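Local coordinates for protein lyase/mutase (Burkholderia cenocepacia, PDB 4LSB) that belongs to the phosphoenolpyruvate phosphomutase family of TIM-barrel proteins and binds a magnesium ion at one end of its barrel, at residues P91-D102 and A119-R130; L161-L169 and T178-R186. All coordinates share one frame; numbering follows the deposited sequence.

Contact 1 of 2, residues P91-D102 and A119-R130. With MG (magnesium ion), chain E.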
loop_
_atom_site.group_PDB
_atom_site.type_symbol
_atom_site.label_atom_id
_atom_site.label_comp_id
_atom_site.label_asym_id
_atom_site.label_seq_id
_atom_site.Cartn_x
_atom_site.Cartn_y
_atom_site.Cartn_z
ATOM N N PRO B 91 -1.841 19.902 -3.396
ATOM C CA PRO B 91 -1.509 19.825 -4.816
ATOM C C PRO B 91 -0.795 18.541 -5.246
ATOM O O PRO B 91 0.102 18.074 -4.543
ATOM C CB PRO B 91 -0.599 21.041 -5.060
ATOM C CG PRO B 91 -0.520 21.738 -3.758
ATOM C CD PRO B 91 -1.046 20.893 -2.681
ATOM N N VAL B 92 -1.249 17.960 -6.347
ATOM C CA VAL B 92 -0.716 16.703 -6.879
ATOM C C VAL B 92 -0.158 16.895 -8.284
ATOM O O VAL B 92 -0.853 17.340 -9.195
ATOM C CB VAL B 92 -1.793 15.599 -6.926
ATOM C CG1 VAL B 92 -1.274 14.360 -7.626
ATOM C CG2 VAL B 92 -2.253 15.252 -5.537
ATOM N N SER B 93 1.109 16.568 -8.445
ATOM C CA SER B 93 1.746 16.463 -9.732
ATOM C C SER B 93 1.712 15.029 -10.152
ATOM O O SER B 93 2.237 14.153 -9.458
ATOM C CB SER B 93 3.212 16.895 -9.672
ATOM O OG SER B 93 3.669 17.129 -10.998
ATOM N N ALA B 94 1.144 14.788 -11.322
ATOM C CA ALA B 94 0.945 13.450 -11.816
ATOM C C ALA B 94 2.023 12.982 -12.749
ATOM O O ALA B 94 2.356 13.628 -13.713
ATOM C CB ALA B 94 -0.382 13.402 -12.549
ATOM N N ASP B 95 2.516 11.794 -12.492
ATOM C CA ASP B 95 3.381 11.092 -13.411
ATOM C C ASP B 95 2.481 10.552 -14.534
ATOM O O ASP B 95 1.640 9.713 -14.265
ATOM C CB ASP B 95 4.031 9.971 -12.642
ATOM C CG ASP B 95 4.921 9.104 -13.476
ATOM O OD1 ASP B 95 5.078 9.327 -14.711
ATOM O OD2 ASP B 95 5.507 8.224 -12.821
ATOM N N LEU B 96 2.655 11.082 -15.749
ATOM C CA LEU B 96 1.794 10.757 -16.912
ATOM C C LEU B 96 2.604 10.071 -17.978
ATOM O O LEU B 96 2.300 10.153 -19.180
ATOM C CB LEU B 96 1.177 12.020 -17.463
ATOM C CG LEU B 96 0.329 12.726 -16.449
ATOM C CD1 LEU B 96 -0.059 14.098 -16.972
ATOM C CD2 LEU B 96 -0.855 11.859 -16.041
ATOM N N GLU B 97 3.647 9.389 -17.518
ATOM C CA GLU B 97 4.493 8.543 -18.375
ATOM C C GLU B 97 4.867 9.351 -19.626
ATOM O O GLU B 97 5.249 10.520 -19.524
ATOM C CB GLU B 97 3.710 7.272 -18.765
ATOM C CG GLU B 97 3.035 6.559 -17.602
ATOM C CD GLU B 97 3.937 5.512 -16.992
ATOM O OE1 GLU B 97 3.618 4.302 -17.097
ATOM O OE2 GLU B 97 4.961 5.922 -16.438
ATOM N N ASN B 98 4.699 8.751 -20.810
ATOM C CA ASN B 98 4.962 9.450 -22.087
ATOM C C ASN B 98 3.692 10.106 -22.673
ATOM O O ASN B 98 3.639 10.406 -23.877
ATOM C CB ASN B 98 5.578 8.450 -23.072
ATOM C CG ASN B 98 4.565 7.437 -23.568
ATOM O OD1 ASN B 98 3.635 7.043 -22.830
ATOM N ND2 ASN B 98 4.702 7.036 -24.818
ATOM N N GLY B 99 2.674 10.331 -21.826
ATOM C CA GLY B 99 1.361 10.842 -22.289
ATOM C C GLY B 99 0.433 9.727 -22.807
ATOM O O GLY B 99 -0.653 10.025 -23.317
ATOM N N PHE B 100 0.858 8.461 -22.651
ATOM C CA PHE B 100 0.052 7.237 -22.971
ATOM C C PHE B 100 -0.166 7.006 -24.477
ATOM O O PHE B 100 -1.155 6.408 -24.926
ATOM C CB PHE B 100 -1.267 7.220 -22.169
ATOM C CG PHE B 100 -1.038 7.263 -20.694
ATOM C CD1 PHE B 100 -0.622 6.119 -20.030
ATOM C CD2 PHE B 100 -1.138 8.437 -19.998
ATOM C CE1 PHE B 100 -0.343 6.160 -18.687
ATOM C CE2 PHE B 100 -0.860 8.491 -18.636
ATOM C CZ PHE B 100 -0.492 7.338 -17.974
ATOM N N GLY B 101 0.787 7.482 -25.256
ATOM C CA GLY B 101 0.705 7.442 -26.690
ATOM C C GLY B 101 1.820 8.279 -27.278
ATOM O O GLY B 101 2.449 9.111 -26.599
ATOM N N ASP B 102 2.081 8.043 -28.547
ATOM C CA ASP B 102 3.107 8.773 -29.284
ATOM C C ASP B 102 2.677 10.137 -29.780
ATOM O O ASP B 102 3.496 11.032 -29.844
ATOM C CB ASP B 102 3.553 7.969 -30.511
ATOM C CG ASP B 102 4.109 6.611 -30.150
ATOM O OD1 ASP B 102 4.646 6.428 -29.044
ATOM O OD2 ASP B 102 3.996 5.705 -30.990
ATOM N N ALA B 119 -5.331 16.925 -10.833
ATOM C CA ALA B 119 -3.924 17.289 -10.790
ATOM C C ALA B 119 -3.718 18.761 -11.177
ATOM O O ALA B 119 -4.413 19.310 -12.024
ATOM C CB ALA B 119 -3.106 16.368 -11.679
ATOM N N VAL B 120 -2.724 19.377 -10.556
ATOM C CA VAL B 120 -2.353 20.728 -10.921
ATOM C C VAL B 120 -1.002 20.777 -11.591
ATOM O O VAL B 120 -0.460 21.832 -11.889
ATOM C CB VAL B 120 -2.390 21.669 -9.742
ATOM C CG1 VAL B 120 -3.806 21.910 -9.284
ATOM C CG2 VAL B 120 -1.529 21.160 -8.594
ATOM N N GLY B 121 -0.414 19.627 -11.811
ATOM C CA GLY B 121 0.782 19.533 -12.588
ATOM C C GLY B 121 0.967 18.105 -13.056
ATOM O O GLY B 121 0.282 17.167 -12.614
ATOM N N GLY B 122 1.904 17.926 -13.938
ATOM C CA GLY B 122 2.284 16.553 -14.349
ATOM C C GLY B 122 3.474 16.513 -15.275
ATOM O O GLY B 122 3.866 17.544 -15.794
ATOM N N SER B 123 4.012 15.298 -15.481
ATOM C CA SER B 123 5.198 15.027 -16.278
ATOM C C SER B 123 4.911 14.259 -17.564
ATOM O O SER B 123 4.161 13.275 -17.563
ATOM C CB SER B 123 6.241 14.208 -15.482
ATOM O OG SER B 123 5.790 12.919 -15.035
ATOM N N ILE B 124 5.568 14.674 -18.626
ATOM C CA ILE B 124 5.535 13.974 -19.911
ATOM C C ILE B 124 6.956 13.645 -20.277
ATOM O O ILE B 124 7.788 14.534 -20.432
ATOM C CB ILE B 124 4.888 14.809 -21.035
ATOM C CG1 ILE B 124 3.422 15.112 -20.728
ATOM C CG2 ILE B 124 4.932 14.081 -22.369
ATOM C CD1 ILE B 124 2.475 13.904 -20.636
ATOM N N GLU B 125 7.216 12.357 -20.437
ATOM C CA GLU B 125 8.555 11.919 -20.762
ATOM C C GLU B 125 8.747 11.579 -22.224
ATOM O O GLU B 125 7.769 11.348 -22.960
ATOM C CB GLU B 125 8.961 10.753 -19.877
ATOM C CG GLU B 125 8.171 9.496 -20.082
ATOM C CD GLU B 125 8.199 8.555 -18.877
ATOM O OE1 GLU B 125 8.090 8.965 -17.690
ATOM O OE2 GLU B 125 8.277 7.354 -19.154
ATOM N N ASP B 126 10.004 11.542 -22.648
ATOM C CA ASP B 126 10.356 11.234 -24.072
ATOM C C ASP B 126 10.834 9.795 -24.326
ATOM O O ASP B 126 11.613 9.544 -25.225
ATOM C CB ASP B 126 11.374 12.269 -24.589
ATOM C CG ASP B 126 12.675 12.305 -23.751
ATOM O OD1 ASP B 126 12.804 11.408 -22.923
ATOM O OD2 ASP B 126 13.521 13.192 -23.947
ATOM N N ALA B 127 10.388 8.858 -23.505
ATOM C CA ALA B 127 10.655 7.453 -23.710
ATOM C C ALA B 127 9.507 6.880 -24.512
ATOM O O ALA B 127 8.345 7.042 -24.158
ATOM C CB ALA B 127 10.795 6.701 -22.398
ATOM N N THR B 128 9.871 6.170 -25.575
ATOM C CA THR B 128 8.914 5.669 -26.557
ATOM C C THR B 128 8.330 4.357 -26.061
ATOM O O THR B 128 7.216 3.976 -26.446
ATOM C CB THR B 128 9.638 5.366 -27.860
ATOM O OG1 THR B 128 10.656 4.412 -27.587
ATOM C CG2 THR B 128 10.312 6.606 -28.419
ATOM N N GLY B 129 9.099 3.648 -25.228
ATOM C CA GLY B 129 8.768 2.275 -24.844
ATOM C C GLY B 129 9.257 1.245 -25.843
ATOM O O GLY B 129 9.075 0.055 -25.634
ATOM N N ARG B 130 9.884 1.701 -26.922
ATOM C CA ARG B 130 10.415 0.832 -27.958
ATOM C C ARG B 130 11.937 0.729 -27.812
ATOM O O ARG B 130 12.665 1.685 -28.053
ATOM C CB ARG B 130 10.025 1.366 -29.340
ATOM C CG ARG B 130 8.505 1.542 -29.506
ATOM C CD ARG B 130 8.062 2.176 -30.818
ATOM N NE ARG B 130 9.010 3.157 -31.348
ATOM C CZ ARG B 130 8.818 4.480 -31.418
ATOM N NH1 ARG B 130 7.684 5.059 -30.991
ATOM N NH2 ARG B 130 9.787 5.241 -31.934
HETATM MG MG MG E . 6.714 5.282 -15.514
HETATM O O HOH W 1 7.152 7.660 -15.368
HETATM O O HOH W 2 6.322 11.442 -17.091
HETATM O O HOH W 3 7.740 5.356 -17.440
HETATM O O HOH W 4 8.358 4.982 -14.361
#
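Neighbouring parallel strands of a TIM barrel, 92-95 and 121-125, meet here as the outer members of a beta-alpha-beta unit, and their C-terminal ends reach the magnesium site. V120 N donates to V92 O, A94 N to G121 O (2.8 Å) and S123 N to A94 O. Beyond the strand, a type II' turn from L96 to G99 keeps the pairing going: L96 N bonds to S123 O, and E97 O, inside the turn, accepts from E125 N at 2.8 Å. D95 OD1 accepts from E97 N in an Asx turn, while its OD2 is held by S58. E97, bent at chi2 (-91°), places OE2 2.1 Å from magnesium, where S58 is a further ligand. E125 reaches the metal through water: with CG between its backbone N and carbonyl carbon (chi1 66°), the side chain lies alongside the E97 carbonyl. D95 and E125 thus share a metal-bound water, whereas E97 is a direct ligand. Away from the metal, I124 CD1 packs on L96 CB at 3.9 Å. Water 1, the shared magnesium ligand, donates to D95 OD1 at 2.7 Å and to E125 OE1 at 2.8 Å.

Contact 2 of 2, residues L161-L169 and T178-R186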
loop_
_atom_site.group_PDB
_atom_site.type_symbol
_atom_site.label_atom_id
_atom_site.label_comp_id
_atom_site.label_asym_id
_atom_site.label_seq_id
_atom_site.Cartn_x
_atom_site.Cartn_y
_atom_site.Cartn_z
ATOM N N LEU B 161 3.734 22.035 -15.811
ATOM C CA LEU B 161 4.191 20.974 -16.689
ATOM C C LEU B 161 5.674 20.658 -16.505
ATOM O O LEU B 161 6.526 21.506 -16.701
ATOM C CB LEU B 161 3.914 21.224 -18.172
ATOM C CG LEU B 161 4.387 20.098 -19.114
ATOM C CD1 LEU B 161 3.517 18.860 -19.071
ATOM C CD2 LEU B 161 4.474 20.568 -20.566
ATOM N N THR B 162 5.940 19.407 -16.136
ATOM C CA THR B 162 7.314 18.899 -16.063
ATOM C C THR B 162 7.606 18.117 -17.348
ATOM O O THR B 162 6.900 17.170 -17.673
ATOM C CB THR B 162 7.526 18.016 -14.824
ATOM O OG1 THR B 162 7.250 18.740 -13.635
ATOM C CG2 THR B 162 8.964 17.534 -14.755
ATOM N N ALA B 163 8.651 18.522 -18.078
ATOM C CA ALA B 163 9.100 17.814 -19.235
ATOM C C ALA B 163 10.297 16.952 -18.821
ATOM O O ALA B 163 11.246 17.460 -18.194
ATOM C CB ALA B 163 9.513 18.797 -20.329
ATOM N N ARG B 164 10.173 15.650 -19.069
ATOM C CA ARG B 164 11.218 14.659 -18.765
ATOM C C ARG B 164 12.029 14.213 -19.982
ATOM O O ARG B 164 11.503 13.911 -21.067
ATOM C CB ARG B 164 10.598 13.422 -18.103
ATOM C CG ARG B 164 10.339 13.591 -16.610
ATOM C CD ARG B 164 9.602 12.447 -15.940
ATOM N NE ARG B 164 10.321 11.186 -16.063
ATOM C CZ ARG B 164 10.087 10.122 -15.324
ATOM N NH1 ARG B 164 9.185 10.127 -14.359
ATOM N NH2 ARG B 164 10.777 9.034 -15.549
ATOM N N CYS B 165 13.328 14.154 -19.786
ATOM C CA CYS B 165 14.242 13.541 -20.752
ATOM C C CYS B 165 14.815 12.267 -20.132
ATOM O O CYS B 165 15.459 12.297 -19.058
ATOM C CB CYS B 165 15.351 14.487 -21.182
ATOM S SG CYS B 165 16.556 13.623 -22.217
ATOM N N GLU B 166 14.565 11.146 -20.801
ATOM C CA GLU B 166 14.801 9.855 -20.200
ATOM C C GLU B 166 16.129 9.213 -20.610
ATOM O O GLU B 166 16.365 8.055 -20.307
ATOM C CB GLU B 166 13.642 8.919 -20.524
ATOM C CG GLU B 166 12.309 9.450 -20.090
ATOM C CD GLU B 166 12.179 9.562 -18.581
ATOM O OE1 GLU B 166 12.142 8.503 -17.918
ATOM O OE2 GLU B 166 12.097 10.693 -18.050
ATOM N N ASN B 167 16.960 9.984 -21.289
ATOM C CA ASN B 167 18.239 9.523 -21.825
ATOM C C ASN B 167 19.028 8.625 -20.906
ATOM O O ASN B 167 19.454 7.527 -21.319
ATOM C CB ASN B 167 19.105 10.702 -22.192
ATOM C CG ASN B 167 18.893 11.175 -23.611
ATOM O OD1 ASN B 167 18.229 10.522 -24.409
ATOM N ND2 ASN B 167 19.458 12.314 -23.929
ATOM N N TYR B 168 19.214 9.078 -19.665
ATOM C CA TYR B 168 20.077 8.374 -18.723
ATOM C C TYR B 168 19.478 7.077 -18.228
ATOM O O TYR B 168 20.203 6.269 -17.646
ATOM C CB TYR B 168 20.439 9.267 -17.514
ATOM C CG TYR B 168 21.590 10.226 -17.763
ATOM C CD1 TYR B 168 21.506 11.243 -18.726
ATOM C CD2 TYR B 168 22.764 10.130 -17.020
ATOM C CE1 TYR B 168 22.552 12.119 -18.940
ATOM C CE2 TYR B 168 23.819 11.000 -17.221
ATOM C CZ TYR B 168 23.726 11.985 -18.165
ATOM O OH TYR B 168 24.776 12.816 -18.340
ATOM N N LEU B 169 18.170 6.882 -18.404
ATOM C CA LEU B 169 17.558 5.599 -18.056
ATOM C C LEU B 169 17.609 4.569 -19.211
ATOM O O LEU B 169 17.241 3.404 -19.001
ATOM C CB LEU B 169 16.125 5.760 -17.565
ATOM C CG LEU B 169 15.853 6.774 -16.437
ATOM C CD1 LEU B 169 14.368 6.732 -16.100
ATOM C CD2 LEU B 169 16.672 6.523 -15.178
ATOM N N THR B 178 21.142 15.552 -23.401
ATOM C CA THR B 178 20.140 15.636 -22.361
ATOM C C THR B 178 19.847 17.108 -22.054
ATOM O O THR B 178 18.689 17.499 -22.007
ATOM C CB THR B 178 20.574 14.832 -21.154
ATOM O OG1 THR B 178 20.763 13.456 -21.523
ATOM C CG2 THR B 178 19.502 14.909 -20.048
ATOM N N ILE B 179 20.882 17.926 -21.837
ATOM C CA ILE B 179 20.678 19.378 -21.624
ATOM C C ILE B 179 19.995 20.021 -22.795
ATOM O O ILE B 179 19.109 20.847 -22.615
ATOM C CB ILE B 179 21.991 20.102 -21.221
ATOM C CG1 ILE B 179 22.296 19.832 -19.746
ATOM C CG2 ILE B 179 21.963 21.595 -21.435
ATOM C CD1 ILE B 179 23.762 20.048 -19.405
ATOM N N ALA B 180 20.372 19.643 -24.007
ATOM C CA ALA B 180 19.815 20.301 -25.183
ATOM C C ALA B 180 18.336 20.019 -25.262
ATOM O O ALA B 180 17.550 20.888 -25.563
ATOM C CB ALA B 180 20.513 19.855 -26.446
ATOM N N ARG B 181 17.946 18.780 -25.023
ATOM C CA ARG B 181 16.503 18.418 -24.986
ATOM C C ARG B 181 15.750 19.247 -23.940
ATOM O O ARG B 181 14.664 19.825 -24.203
ATOM C CB ARG B 181 16.374 16.935 -24.686
ATOM C CG ARG B 181 16.701 16.049 -25.901
ATOM C CD ARG B 181 16.613 14.566 -25.552
ATOM N NE ARG B 181 16.792 13.771 -26.773
ATOM C CZ ARG B 181 15.844 13.499 -27.667
ATOM N NH1 ARG B 181 14.594 13.911 -27.493
ATOM N NH2 ARG B 181 16.144 12.782 -28.740
ATOM N N LEU B 182 16.318 19.332 -22.740
ATOM C CA LEU B 182 15.634 20.032 -21.651
ATOM C C LEU B 182 15.480 21.474 -21.988
ATOM O O LEU B 182 14.461 22.070 -21.708
ATOM C CB LEU B 182 16.328 19.916 -20.295
ATOM C CG LEU B 182 16.378 18.529 -19.687
ATOM C CD1 LEU B 182 17.111 18.596 -18.349
ATOM C CD2 LEU B 182 14.991 17.962 -19.475
ATOM N N VAL B 183 16.522 22.055 -22.567
ATOM C CA VAL B 183 16.445 23.445 -23.010
ATOM C C VAL B 183 15.359 23.621 -24.119
ATOM O O VAL B 183 14.625 24.599 -24.156
ATOM C CB VAL B 183 17.826 23.891 -23.551
ATOM C CG1 VAL B 183 17.703 25.199 -24.321
ATOM C CG2 VAL B 183 18.807 24.019 -22.406
ATOM N N ALA B 184 15.253 22.638 -24.983
ATOM C CA ALA B 184 14.275 22.715 -26.067
ATOM C C ALA B 184 12.837 22.583 -25.519
ATOM O O ALA B 184 11.912 23.241 -26.009
ATOM C CB ALA B 184 14.545 21.656 -27.097
ATOM N N TYR B 185 12.679 21.722 -24.531
ATOM C CA TYR B 185 11.412 21.561 -23.835
ATOM C C TYR B 185 11.035 22.846 -23.062
ATOM O O TYR B 185 9.885 23.253 -23.087
ATOM C CB TYR B 185 11.463 20.337 -22.901
ATOM C CG TYR B 185 11.855 18.999 -23.533
ATOM C CD1 TYR B 185 11.808 18.799 -24.931
ATOM C CD2 TYR B 185 12.256 17.920 -22.746
ATOM C CE1 TYR B 185 12.161 17.572 -25.514
ATOM C CE2 TYR B 185 12.581 16.702 -23.314
ATOM C CZ TYR B 185 12.528 16.527 -24.714
ATOM O OH TYR B 185 12.903 15.335 -25.293
ATOM N N ARG B 186 12.004 23.481 -22.413
ATOM C CA ARG B 186 11.803 24.756 -21.731
ATOM C C ARG B 186 11.353 25.791 -22.777
ATOM O O ARG B 186 10.406 26.546 -22.561
ATOM C CB ARG B 186 13.101 25.214 -21.056
ATOM C CG ARG B 186 12.988 26.508 -20.287
ATOM C CD ARG B 186 14.321 27.198 -20.213
ATOM N NE ARG B 186 14.722 27.796 -21.495
ATOM C CZ ARG B 186 15.983 27.993 -21.864
ATOM N NH1 ARG B 186 16.972 27.627 -21.077
ATOM N NH2 ARG B 186 16.264 28.574 -23.031
#
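Y185 lays its CB and the near part of its ring against the methyl of A163, CB to CB 3.6 Å. Farther out along the same ring, CE2 reaches R164 O at 3.7 Å and the CB of C165, so the tyrosine spans the last two residues of the strand and the first beyond it. About one helical turn earlier, L182 brings CD2 to C165 CB at 3.9 Å. With SG anti to the backbone N (chi1 173°), the C165 sulfur meets the helix's side chains, R181 CD at 3.5 Å and the methyl of T178. Polar contact takes over where the chain turns away from the sheet. N167 ND2 donates to T178 OG1 at 3.0 Å, nearly straight at 163° and with the hydroxyl oxygen in the amide plane; that oxygen also bonds to D174 O and lies at the edge of the Y168 ring. R181 extends from CG to NE, and its NH1 bonds to Y185 OH in the guanidinium plane, while NE pairs with D177. The tyrosine hydroxyl thus has R181 on its own helix and D126 beyond it as partners. Within the barrel, this is the first beta-alpha step of the unit made by strand 160-164, helix 175-187 and strand 192-194; helix 138-153 touches Y185, helix 201-211 touches L182, and strand 192-194 bonds to A163 through its backbone.

How the contacts relate
Contacts 1 and 2 follow one another along the chain, the first closing before the second opens, and their centres lie about 13 Å apart. Strands 121-125 and 160-164 are neighbours in the barrel sheet, joined by backbone hydrogen bonds of T162 with G122 and I124, so a strand-to-strand contact is followed by a strand-to-helix one in the next part of the same wall. D126 joins them directly: OD2 lies 2.6 Å from Y185 OH and OD1 lies 2.8 Å from E166 N, both probable hydrogen bonds. A weak, long ion pair between R164 and E125 also joins them. Here the loop after strand 121-125, next to the magnesium site, is tied through D126 to helix 175-187.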